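Local atomic coordinates of cell wall surface anchor family protein (Streptococcus pneumoniae, PDB entry 4OQ1), a protein that is the ancillary pilin RrgC and probably attaches the pneumococcal pilus to the cell wall. Residues A[106-111]-A[125-130]; A[258-263]-A[338-343]. The protein carries 3 engineered substitutions. All blocks are in the same frame, centred on the assembly; numbering follows the deposited sequence.

Contact 1: A[106-111]-A[125-130]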
loop_
_atom_site.group_PDB
_atom_site.type_symbol
_atom_site.label_atom_id
_atom_site.label_comp_id
_atom_site.label_asym_id
_atom_site.label_seq_id
_atom_site.Cartn_x
_atom_site.Cartn_y
_atom_site.Cartn_z
ATOM N N GLY A 106 2.064 22.207 41.294
ATOM C CA GLY A 106 0.632 22.014 41.113
ATOM C C GLY A 106 0.241 20.607 40.699
ATOM O O GLY A 106 1.085 19.752 40.454
ATOM N N LEU A 107 -1.075 20.338 40.646
ATOM C CA LEU A 107 -1.572 19.042 40.258
ATOM C C LEU A 107 -2.357 19.306 38.967
ATOM O O LEU A 107 -3.189 20.153 38.919
ATOM C CB LEU A 107 -2.450 18.470 41.344
ATOM C CG LEU A 107 -3.181 17.164 41.055
ATOM C CD1 LEU A 107 -2.232 16.032 40.767
ATOM C CD2 LEU A 107 -4.108 16.815 42.209
ATOM N N TYR A 108 -1.953 18.629 37.918
ATOM C CA TYR A 108 -2.300 19.001 36.558
ATOM C C TYR A 108 -2.994 17.832 35.847
ATOM O O TYR A 108 -2.644 16.709 36.056
ATOM C CB TYR A 108 -1.078 19.376 35.858
ATOM C CG TYR A 108 -0.443 20.639 36.348
ATOM C CD1 TYR A 108 -0.875 21.872 35.938
ATOM C CD2 TYR A 108 0.750 20.556 37.102
ATOM C CE1 TYR A 108 -0.248 23.038 36.372
ATOM C CE2 TYR A 108 1.427 21.698 37.515
ATOM C CZ TYR A 108 0.923 22.941 37.166
ATOM O OH TYR A 108 1.589 24.054 37.567
ATOM N N TYR A 109 -4.063 18.114 35.083
ATOM C CA TYR A 109 -4.730 17.106 34.309
ATOM C C TYR A 109 -4.424 17.367 32.838
ATOM O O TYR A 109 -4.480 18.524 32.371
ATOM C CB TYR A 109 -6.269 17.279 34.513
ATOM C CG TYR A 109 -7.136 16.451 33.664
ATOM C CD1 TYR A 109 -7.046 15.050 33.679
ATOM C CD2 TYR A 109 -8.181 17.019 32.962
ATOM C CE1 TYR A 109 -7.901 14.261 32.873
ATOM C CE2 TYR A 109 -8.992 16.264 32.145
ATOM C CZ TYR A 109 -8.917 14.876 32.139
ATOM O OH TYR A 109 -9.784 14.064 31.421
ATOM N N VAL A 110 -4.145 16.295 32.100
ATOM C CA VAL A 110 -3.856 16.340 30.621
ATOM C C VAL A 110 -4.872 15.431 29.916
ATOM O O VAL A 110 -5.242 14.376 30.445
ATOM C CB VAL A 110 -2.451 15.827 30.320
ATOM C CG1 VAL A 110 -2.118 15.760 28.827
ATOM C CG2 VAL A 110 -1.439 16.660 31.082
ATOM N N ARG A 111 -5.381 15.914 28.801
ATOM C CA ARG A 111 -6.227 15.156 27.911
ATOM C C ARG A 111 -5.631 14.790 26.557
ATOM O O ARG A 111 -6.063 13.822 25.916
ATOM C CB ARG A 111 -7.469 15.968 27.664
ATOM C CG ARG A 111 -8.581 15.601 28.646
ATOM C CD ARG A 111 -9.923 16.263 28.358
ATOM N NE ARG A 111 -10.775 15.444 27.511
ATOM C CZ ARG A 111 -11.551 14.472 27.955
ATOM N NH1 ARG A 111 -11.562 14.178 29.249
ATOM N NH2 ARG A 111 -12.348 13.823 27.117
ATOM N N PHE A 125 -4.251 11.798 31.855
ATOM C CA PHE A 125 -3.555 11.469 33.084
ATOM C C PHE A 125 -3.405 12.695 33.966
ATOM O O PHE A 125 -3.620 13.865 33.522
ATOM C CB PHE A 125 -2.182 10.847 32.791
ATOM C CG PHE A 125 -1.287 11.708 31.946
ATOM C CD1 PHE A 125 -1.395 11.784 30.557
ATOM C CD2 PHE A 125 -0.318 12.486 32.549
ATOM C CE1 PHE A 125 -0.578 12.629 29.849
ATOM C CE2 PHE A 125 0.505 13.297 31.829
ATOM C CZ PHE A 125 0.411 13.342 30.476
ATOM N N LEU A 126 -2.893 12.460 35.166
ATOM C CA LEU A 126 -2.557 13.567 36.019
ATOM C C LEU A 126 -1.084 13.481 36.235
ATOM O O LEU A 126 -0.520 12.401 36.197
ATOM C CB LEU A 126 -3.190 13.391 37.416
ATOM C CG LEU A 126 -4.680 13.362 37.677
ATOM C CD1 LEU A 126 -4.963 13.429 39.160
ATOM C CD2 LEU A 126 -5.298 14.525 36.997
ATOM N N PHE A 127 -0.501 14.624 36.447
ATOM C CA PHE A 127 0.825 14.680 37.038
ATOM C C PHE A 127 0.943 15.732 38.173
ATOM O O PHE A 127 0.313 16.768 38.129
ATOM C CB PHE A 127 1.896 14.853 35.935
ATOM C CG PHE A 127 1.898 16.161 35.212
ATOM C CD1 PHE A 127 2.674 17.230 35.664
ATOM C CD2 PHE A 127 1.061 16.356 34.135
ATOM C CE1 PHE A 127 2.743 18.432 34.975
ATOM C CE2 PHE A 127 1.056 17.581 33.460
ATOM C CZ PHE A 127 1.869 18.622 33.887
ATOM N N GLU A 128 1.929 15.556 39.072
ATOM C CA GLU A 128 2.012 16.487 40.196
ATOM C C GLU A 128 3.459 16.942 40.297
ATOM O O GLU A 128 4.367 16.104 40.246
ATOM C CB GLU A 128 1.504 15.822 41.453
ATOM C CG GLU A 128 1.662 16.728 42.666
ATOM C CD GLU A 128 1.162 16.132 43.928
ATOM O OE1 GLU A 128 0.241 16.718 44.477
ATOM O OE2 GLU A 128 1.672 15.080 44.368
ATOM N N MET A 129 3.631 18.279 40.303
ATOM C CA MET A 129 4.891 18.948 40.681
ATOM C C MET A 129 4.869 19.491 42.148
ATOM O O MET A 129 4.063 20.293 42.498
ATOM C CB MET A 129 5.046 20.088 39.688
ATOM C CG MET A 129 5.216 19.558 38.254
ATOM S SD MET A 129 6.625 18.428 38.121
ATOM C CE MET A 129 6.851 18.561 36.331
ATOM N N THR A 130 5.778 19.023 42.991
ATOM C CA THR A 130 5.908 19.609 44.320
ATOM C C THR A 130 7.348 20.084 44.546
ATOM O O THR A 130 8.213 19.801 43.737
ATOM C CB THR A 130 5.520 18.590 45.377
ATOM O OG1 THR A 130 6.528 17.604 45.467
ATOM C CG2 THR A 130 4.258 17.931 45.038
#
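Val110 lies side by side with Phe125 across an antiparallel strand pair, its CB over one face of the Phe125 ring, 4.0 Å from the centroid. Val110 CG2 reaches the edge of the Phe127 ring, near its plane, 3.6 Å from CE2; CG1 lies against Phe125 CE1. Tyr108 CB lies over one face of the Phe127 ring, offset toward the rim, 3.8 Å from its centroid. Phe127 CG sits between its own backbone N and carbonyl carbon (chi1 68°), and the end of the side chain comes nearer to strand 106-110. The Tyr108 and Phe127 rings are near parallel, at 24°, but slid so far apart that they barely overlap; Tyr108 OH is hydrogen-bonded to Pro104 O. On the other face of the sheet, Leu126 CD2 meets Tyr109 CD1 at 3.8 Å, and Leu107 CD1 touches Glu128 CB. Helix 66-73 covers Leu126 and Tyr109, while strand 28-33 packs against Phe125, Phe127 and Met129. Six backbone hydrogen bonds, two each for Gly106-Met129, Tyr108-Phe127 and Val110-Phe125, hold the register. The chemistry is thus divided: main-chain polar groups satisfy one another within the sheet, apolar and aromatic contacts dominate the Phe127 face, and the Leu126 face is more mixed, with partly exposed Glu128.

Contact 2: A[258-263]-A[338-343]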
loop_
_atom_site.group_PDB
_atom_site.type_symbol
_atom_site.label_atom_id
_atom_site.label_comp_id
_atom_site.label_asym_id
_atom_site.label_seq_id
_atom_site.Cartn_x
_atom_site.Cartn_y
_atom_site.Cartn_z
ATOM N N GLY A 258 0.368 -23.419 -22.305
ATOM C CA GLY A 258 0.503 -24.260 -23.508
ATOM C C GLY A 258 1.711 -23.892 -24.347
ATOM O O GLY A 258 2.495 -22.980 -23.970
ATOM N N ASN A 259 1.896 -24.624 -25.467
ATOM C CA ASN A 259 3.133 -24.496 -26.308
ATOM C C ASN A 259 2.729 -24.321 -27.728
ATOM O O ASN A 259 1.608 -24.694 -28.156
ATOM C CB ASN A 259 4.060 -25.719 -26.181
ATOM C CG ASN A 259 4.208 -26.195 -24.746
ATOM O OD1 ASN A 259 4.369 -25.407 -23.846
ATOM N ND2 ASN A 259 4.131 -27.507 -24.536
ATOM N N VAL A 260 3.650 -23.775 -28.513
ATOM C CA VAL A 260 3.379 -23.651 -29.945
ATOM C C VAL A 260 4.681 -23.891 -30.680
ATOM O O VAL A 260 5.719 -23.376 -30.323
ATOM C CB VAL A 260 2.793 -22.299 -30.378
ATOM C CG1 VAL A 260 2.416 -22.301 -31.866
ATOM C CG2 VAL A 260 1.579 -21.984 -29.564
ATOM N N ASP A 261 4.590 -24.704 -31.710
ATOM C CA ASP A 261 5.742 -25.026 -32.582
ATOM C C ASP A 261 5.545 -24.263 -33.830
ATOM O O ASP A 261 4.471 -24.285 -34.395
ATOM C CB ASP A 261 5.689 -26.483 -32.949
ATOM C CG ASP A 261 6.186 -27.367 -31.833
ATOM O OD1 ASP A 261 7.267 -27.084 -31.242
ATOM O OD2 ASP A 261 5.466 -28.347 -31.533
ATOM N N PHE A 262 6.604 -23.642 -34.274
ATOM C CA PHE A 262 6.602 -22.928 -35.522
ATOM C C PHE A 262 7.655 -23.484 -36.533
ATOM O O PHE A 262 8.724 -24.028 -36.169
ATOM C CB PHE A 262 6.895 -21.422 -35.302
ATOM C CG PHE A 262 5.888 -20.715 -34.437
ATOM C CD1 PHE A 262 4.746 -20.155 -35.033
ATOM C CD2 PHE A 262 6.170 -20.507 -33.155
ATOM C CE1 PHE A 262 3.819 -19.524 -34.290
ATOM C CE2 PHE A 262 5.231 -19.837 -32.368
ATOM C CZ PHE A 262 4.043 -19.373 -32.953
ATOM N N MET A 263 7.366 -23.206 -37.800
ATOM C CA MET A 263 8.358 -23.409 -38.900
ATOM C C MET A 263 8.310 -22.281 -39.946
ATOM O O MET A 263 7.223 -21.960 -40.540
ATOM C CB MET A 263 8.133 -24.754 -39.598
ATOM C CG MET A 263 9.321 -25.099 -40.481
ATOM S SD MET A 263 9.024 -26.516 -41.565
ATOM C CE MET A 263 10.261 -26.176 -42.776
ATOM N N PHE A 338 -0.961 -15.445 -32.810
ATOM C CA PHE A 338 -1.244 -16.832 -32.432
ATOM C C PHE A 338 -1.888 -16.836 -31.084
ATOM O O PHE A 338 -1.613 -15.960 -30.261
ATOM C CB PHE A 338 -0.008 -17.747 -32.465
ATOM C CG PHE A 338 1.095 -17.387 -31.529
ATOM C CD1 PHE A 338 1.363 -18.176 -30.447
ATOM C CD2 PHE A 338 1.900 -16.315 -31.746
ATOM C CE1 PHE A 338 2.341 -17.835 -29.574
ATOM C CE2 PHE A 338 2.891 -15.975 -30.907
ATOM C CZ PHE A 338 3.172 -16.769 -29.817
ATOM N N THR A 339 -2.673 -17.893 -30.825
ATOM C CA THR A 339 -3.550 -18.001 -29.636
ATOM C C THR A 339 -3.181 -19.283 -29.012
ATOM O O THR A 339 -3.053 -20.283 -29.697
ATOM C CB THR A 339 -5.036 -17.978 -30.041
ATOM O OG1 THR A 339 -5.317 -16.648 -30.433
ATOM C CG2 THR A 339 -5.951 -18.259 -28.807
ATOM N N ILE A 340 -2.864 -19.241 -27.733
ATOM C CA ILE A 340 -2.663 -20.470 -26.943
ATOM C C ILE A 340 -3.940 -20.830 -26.169
ATOM O O ILE A 340 -4.470 -19.995 -25.465
ATOM C CB ILE A 340 -1.481 -20.260 -26.059
ATOM C CG1 ILE A 340 -0.341 -19.849 -26.939
ATOM C CG2 ILE A 340 -1.201 -21.487 -25.202
ATOM C CD1 ILE A 340 0.955 -20.392 -26.507
ATOM N N GLY A 341 -4.392 -22.086 -26.255
ATOM C CA GLY A 341 -5.727 -22.427 -25.721
ATOM C C GLY A 341 -5.916 -23.908 -25.652
ATOM O O GLY A 341 -5.076 -24.659 -26.126
ATOM N N LYS A 342 -6.995 -24.333 -25.012
ATOM C CA LYS A 342 -7.298 -25.760 -24.869
ATOM C C LYS A 342 -7.623 -26.436 -26.221
ATOM O O LYS A 342 -7.281 -27.596 -26.390
ATOM C CB LYS A 342 -8.475 -25.954 -23.904
ATOM C CG LYS A 342 -8.730 -27.400 -23.508
ATOM C CD LYS A 342 -9.772 -27.487 -22.398
ATOM C CE LYS A 342 -10.223 -28.927 -22.148
ATOM N NZ LYS A 342 -11.447 -29.296 -22.918
ATOM N N ASP A 343 -8.272 -25.730 -27.155
ATOM C CA ASP A 343 -8.680 -26.330 -28.452
ATOM C C ASP A 343 -7.617 -27.191 -29.149
ATOM O O ASP A 343 -6.759 -26.667 -29.865
ATOM C CB ASP A 343 -9.163 -25.242 -29.424
ATOM C CG ASP A 343 -10.648 -24.970 -29.295
ATOM O OD1 ASP A 343 -11.328 -25.799 -28.648
ATOM O OD2 ASP A 343 -11.141 -23.949 -29.834
#
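Ile340 and Val260 cross obliquely between two strands that do not pair, their axes 9.6 Å apart and their directions at 155°. From Ile340 CB two branches part. CG2, anti to the backbone N, covers the backbone of Gly258, with the glycine CA at 3.7 Å. CG1, anti to the carbonyl carbon (chi1 -54°), leads toward Val260, and the terminal CD1 makes the nearest approach of the two segments, 3.5 Å from Val260 CG2. CD1 also lies 3.9 Å from the carbonyl oxygen of Gly258. Val260 CG2 is shared, for it also touches Phe338 CD1 at 3.9 Å. Further along the strands, Phe262 and Phe338 form a T-shaped (edge-to-face) pair with planes at 85° and centroids 5.1 Å apart. Phe262 CZ points over the centre of the Phe338 ring, 3.7 Å above its plane, nearly equidistant from the six carbons. Phe262 in turn carries Val260 CG1 over one of its faces, joining the aromatic pair to the aliphatic cluster. The contact spans the core between the two sheets of a prealbumin-like domain, consistent with a CnaB fold. In one sheet, strand 260-266 runs between strands 307-310 and 350-354, with Phe308 and Val352 beside Phe262. In the other, strand 336-340 pairs with strand 316-322, whose Leu320 touches both phenylalanines and whose Tyr318 meets Ile340.

In the fold
Following the chain from its N terminus, contact 1 comes first: it closes a short excursion of 13 residues that includes strand 114-115, and joins neighbouring strands of the N-terminal mixed sheet. The chain then passes through strand 137-140 and the first prealbumin-like domain before contact 2 opens. Contact 2 closes a much longer excursion of 74 residues and brings the first strand of the last domain opposite a strand of its other sheet. The two loops are in series, neither nested nor crossed. Their centres lie about 77 Å apart, on opposite sides of the chain's centre, so they lie toward the two ends of an elongated molecule.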